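Local coordinates for protein ecto-NAD+ glycohydrolase (CD38 molecule) (Bos taurus, PDB 3GC6) that is a CD38-type ectoenzyme of the ADP-ribosyl cyclase family, whose carboxy-terminal part is built around a four-stranded parallel sheet flanked by helices, at residues F183-Q194 / L221-N229. The protein carries 1 engineered substitution. Sequence-based numbering, arbitrary orientation. Where two conformers were deposited one is given.
Sequences FGRVQAPNLRPQ and LKSILDGRN. Engineered in segment 183-194: Gln187 (natural residue Glu).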
loop_
_atom_site.group_PDB
_atom_site.type_symbol
_atom_site.label_atom_id
_atom_site.label_comp_id
_atom_site.label_asym_id
_atom_site.label_seq_id
_atom_site.Cartn_x
_atom_site.Cartn_y
_atom_site.Cartn_z
ATOM N N PHE A 183 9.171 24.830 15.105
ATOM C CA PHE A 183 9.127 24.016 16.316
ATOM C C PHE A 183 8.627 24.852 17.505
ATOM O O PHE A 183 7.774 24.429 18.301
ATOM C CB PHE A 183 10.503 23.411 16.653
ATOM C CG PHE A 183 10.523 22.752 18.008
ATOM C CD1 PHE A 183 9.810 21.593 18.235
ATOM C CD2 PHE A 183 11.235 23.320 19.054
ATOM C CE1 PHE A 183 9.783 20.987 19.495
ATOM C CE2 PHE A 183 11.261 22.730 20.316
ATOM C CZ PHE A 183 10.524 21.553 20.547
ATOM N N GLY A 184 9.137 26.071 17.611
ATOM C CA GLY A 184 8.821 26.894 18.780
ATOM C C GLY A 184 7.448 27.549 18.699
ATOM O O GLY A 184 6.814 27.790 19.711
ATOM N N ARG A 185 7.015 27.858 17.485
ATOM C CA ARG A 185 5.778 28.619 17.299
ATOM C C ARG A 185 4.558 27.701 17.157
ATOM O O ARG A 185 3.461 28.031 17.649
ATOM C CB ARG A 185 5.914 29.503 16.049
ATOM C CG ARG A 185 4.650 30.282 15.677
ATOM C CD ARG A 185 4.807 31.061 14.348
ATOM N NE ARG A 185 5.125 30.211 13.190
ATOM C CZ ARG A 185 6.357 30.107 12.693
ATOM N NH1 ARG A 185 7.332 30.802 13.260
ATOM N NH2 ARG A 185 6.631 29.328 11.655
ATOM N N VAL A 186 4.759 26.546 16.503
ATOM C CA VAL A 186 3.652 25.675 16.130
ATOM C C VAL A 186 3.685 24.312 16.827
ATOM O O VAL A 186 2.646 23.794 17.248
ATOM C CB VAL A 186 3.601 25.450 14.583
ATOM C CG1 VAL A 186 2.409 24.595 14.237
ATOM C CG2 VAL A 186 3.524 26.778 13.849
ATOM N N GLN A 187 4.872 23.708 16.928
ATOM C CA GLN A 187 4.897 22.323 17.440
ATOM C C GLN A 187 4.857 22.268 18.956
ATOM O O GLN A 187 3.935 21.691 19.529
ATOM C CB GLN A 187 6.084 21.573 16.877
ATOM C CG GLN A 187 6.004 21.431 15.343
ATOM C CD GLN A 187 7.297 20.957 14.704
ATOM O OE1 GLN A 187 8.261 20.620 15.368
ATOM N NE2 GLN A 187 7.293 20.883 13.361
ATOM N N ALA A 188 5.815 22.909 19.620
ATOM C CA ALA A 188 5.855 22.819 21.087
ATOM C C ALA A 188 4.554 23.312 21.749
ATOM O O ALA A 188 4.046 22.679 22.644
ATOM C CB ALA A 188 7.118 23.534 21.669
ATOM N N PRO A 189 3.989 24.440 21.279
ATOM C CA PRO A 189 2.779 24.955 21.948
ATOM C C PRO A 189 1.553 24.071 21.747
ATOM O O PRO A 189 0.562 24.252 22.469
ATOM C CB PRO A 189 2.551 26.318 21.258
ATOM C CG PRO A 189 3.951 26.726 20.853
ATOM C CD PRO A 189 4.610 25.463 20.401
ATOM N N ASN A 190 1.632 23.145 20.785
ATOM C CA ASN A 190 0.494 22.290 20.475
ATOM C C ASN A 190 0.702 20.833 20.898
ATOM O O ASN A 190 -0.128 19.985 20.575
ATOM C CB ASN A 190 0.131 22.386 19.000
ATOM C CG ASN A 190 -0.506 23.700 18.672
ATOM O OD1 ASN A 190 0.033 24.510 17.891
ATOM N ND2 ASN A 190 -1.652 23.948 19.295
ATOM N N LEU A 191 1.779 20.579 21.630
ATOM C CA LEU A 191 2.036 19.211 22.125
ATOM C C LEU A 191 0.875 18.724 22.978
ATOM O O LEU A 191 0.348 19.459 23.810
ATOM C CB LEU A 191 3.310 19.163 22.979
ATOM C CG LEU A 191 4.590 19.069 22.181
ATOM C CD1 LEU A 191 5.783 19.312 23.141
ATOM C CD2 LEU A 191 4.708 17.690 21.456
ATOM N N ARG A 192 0.499 17.461 22.800
ATOM C CA ARG A 192 -0.544 16.859 23.631
ATOM C C ARG A 192 -0.142 16.979 25.096
ATOM O O ARG A 192 0.996 16.647 25.465
ATOM C CB ARG A 192 -0.729 15.374 23.288
ATOM C CG ARG A 192 -1.912 14.773 24.034
ATOM C CD ARG A 192 -1.853 13.248 24.020
ATOM N NE ARG A 192 -1.885 12.649 22.697
ATOM C CZ ARG A 192 -3.013 12.231 22.089
ATOM N NH1 ARG A 192 -4.200 12.434 22.642
ATOM N NH2 ARG A 192 -2.953 11.653 20.895
ATOM N N PRO A 193 -1.066 17.481 25.936
ATOM C CA PRO A 193 -0.652 17.590 27.342
ATOM C C PRO A 193 -0.228 16.242 27.937
ATOM O O PRO A 193 -0.741 15.185 27.549
ATOM C CB PRO A 193 -1.895 18.146 28.039
ATOM C CG PRO A 193 -2.580 18.911 26.952
ATOM C CD PRO A 193 -2.400 18.045 25.701
ATOM N N GLN A 194 0.685 16.312 28.908
ATOM C CA GLN A 194 1.114 15.144 29.701
ATOM C C GLN A 194 1.963 14.101 28.972
ATOM O O GLN A 194 2.276 13.053 29.542
ATOM C CB GLN A 194 -0.079 14.473 30.389
ATOM C CG GLN A 194 -0.722 15.410 31.384
ATOM C CD GLN A 194 -1.887 14.791 32.145
ATOM O OE1 GLN A 194 -1.798 13.654 32.593
ATOM N NE2 GLN A 194 -2.960 15.533 32.297
ATOM N N LEU A 221 11.487 27.362 26.413
ATOM C CA LEU A 221 10.858 26.095 26.061
ATOM C C LEU A 221 10.270 25.439 27.297
ATOM O O LEU A 221 9.154 24.912 27.263
ATOM C CB LEU A 221 11.878 25.149 25.382
ATOM C CG LEU A 221 11.390 23.721 25.120
ATOM C CD1 LEU A 221 10.165 23.801 24.199
ATOM C CD2 LEU A 221 12.507 22.904 24.459
ATOM N N LYS A 222 11.032 25.441 28.385
ATOM C CA LYS A 222 10.565 24.881 29.648
ATOM C C LYS A 222 9.238 25.524 30.031
ATOM O O LYS A 222 8.286 24.850 30.442
ATOM C CB LYS A 222 11.611 25.112 30.750
ATOM C CG LYS A 222 11.209 24.729 32.189
ATOM C CD LYS A 222 11.105 23.246 32.403
ATOM C CE LYS A 222 10.790 22.927 33.883
ATOM N NZ LYS A 222 10.357 21.493 34.008
ATOM N N SER A 223 9.170 26.849 29.906
ATOM C CA SER A 223 7.948 27.561 30.273
ATOM C C SER A 223 6.766 27.096 29.426
ATOM O O SER A 223 5.648 26.901 29.933
ATOM C CB SER A 223 8.155 29.079 30.165
ATOM O OG SER A 223 6.935 29.777 30.349
ATOM N N ILE A 224 6.997 26.886 28.125
ATOM C CA ILE A 224 5.933 26.405 27.245
ATOM C C ILE A 224 5.485 25.008 27.701
ATOM O O ILE A 224 4.291 24.735 27.815
ATOM C CB ILE A 224 6.384 26.372 25.776
ATOM C CG1 ILE A 224 6.592 27.811 25.254
ATOM C CG2 ILE A 224 5.378 25.603 24.918
ATOM C CD1 ILE A 224 7.250 27.865 23.885
ATOM N N LEU A 225 6.453 24.121 27.960
ATOM C CA LEU A 225 6.123 22.751 28.350
ATOM C C LEU A 225 5.409 22.702 29.704
ATOM O O LEU A 225 4.453 21.942 29.876
ATOM C CB LEU A 225 7.380 21.890 28.373
ATOM C CG LEU A 225 8.043 21.859 26.996
ATOM C CD1 LEU A 225 9.344 21.038 27.082
ATOM C CD2 LEU A 225 7.103 21.260 25.926
ATOM N N ASP A 226 5.842 23.537 30.650
ATOM C CA ASP A 226 5.144 23.599 31.927
ATOM C C ASP A 226 3.670 23.927 31.675
ATOM O O ASP A 226 2.776 23.366 32.325
ATOM C CB ASP A 226 5.765 24.678 32.810
ATOM C CG ASP A 226 7.055 24.221 33.507
ATOM O OD1 ASP A 226 7.393 23.008 33.553
ATOM O OD2 ASP A 226 7.755 25.110 34.037
ATOM N N GLY A 227 3.426 24.870 30.769
ATOM C CA GLY A 227 2.050 25.264 30.392
ATOM C C GLY A 227 1.232 24.100 29.846
ATOM O O GLY A 227 0.007 24.073 30.031
ATOM N N ARG A 228 1.902 23.157 29.172
ATOM C CA ARG A 228 1.238 21.983 28.581
ATOM C C ARG A 228 1.224 20.805 29.558
ATOM O O ARG A 228 0.799 19.707 29.185
ATOM C CB ARG A 228 1.961 21.503 27.304
ATOM C CG ARG A 228 2.245 22.550 26.206
ATOM C CD ARG A 228 0.992 23.136 25.606
ATOM N NE ARG A 228 0.166 22.138 24.925
ATOM C CZ ARG A 228 -1.121 22.296 24.651
ATOM N NH1 ARG A 228 -1.748 23.425 24.998
ATOM N NH2 ARG A 228 -1.790 21.333 24.021
ATOM N N ASN A 229 1.693 21.003 30.793
ATOM C CA ASN A 229 1.868 19.895 31.729
ATOM C C ASN A 229 2.676 18.747 31.128
ATOM O O ASN A 229 2.332 17.584 31.278
ATOM C CB ASN A 229 0.496 19.375 32.205
ATOM C CG ASN A 229 0.575 18.590 33.495
ATOM O OD1 ASN A 229 1.623 18.529 34.151
ATOM N ND2 ASN A 229 -0.556 17.978 33.882
HETATM O O HOH W 1 -3.129 18.185 31.738
#
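Plain structural packing that gives way to a polar grip by an arginine joins Ala188 and Leu191 to Leu221, Leu225 and Arg228, where the last turns of helix 216-227 lie against helix 182-187 and the chain that follows it, beside the parallel sheet. At the apolar end, Leu221 CD1 lies 4.0 Å from Ala188 CB and also meets Phe183 CE2, the side chains of Phe183 and Leu221 crossing at about a right angle. Ile224 sets off toward the other segment and lays CG2 against the backbone of Ala188 and Pro189, while Leu191 CD1 meets Leu225 CD2 at 3.6 Å.

Where the helix of Leu225 stops, Arg228 takes over, tying this C-terminal end to the connecting chain. Its side chain bends at both chi2 and chi3 (-63° each), which turns the guanidinium toward the chain of Pro189 to Pro193. There NE and NH2 bind Leu191 O side-on, each 2.9 Å from that oxygen. The oxygen lies in the guanidinium plane, but only NE sits in the carbonyl plane; NH2 stands 40° above it. The flat group lies between Pro189 O, offset toward its rim, and the Pro193 ring; Pro189 O approaches NE to 3.3 Å, too poorly angled for a hydrogen bond.

Asn229 ends the helix in a Schellman motif with positive phi. Across from it, Gln194 N makes weak hydrogen bonds to Arg228 O and Asn229 O, and a water accepts from Gln194 NE2 at 2.7 Å and, weakly, from Asn229 ND2. Phe183 and Leu191 rest on Phe86 of edge strand 85-88, and Leu221 and Leu225 on Phe232 of strand 231-239, the other edge. Helix 145-159 adjoins Val186.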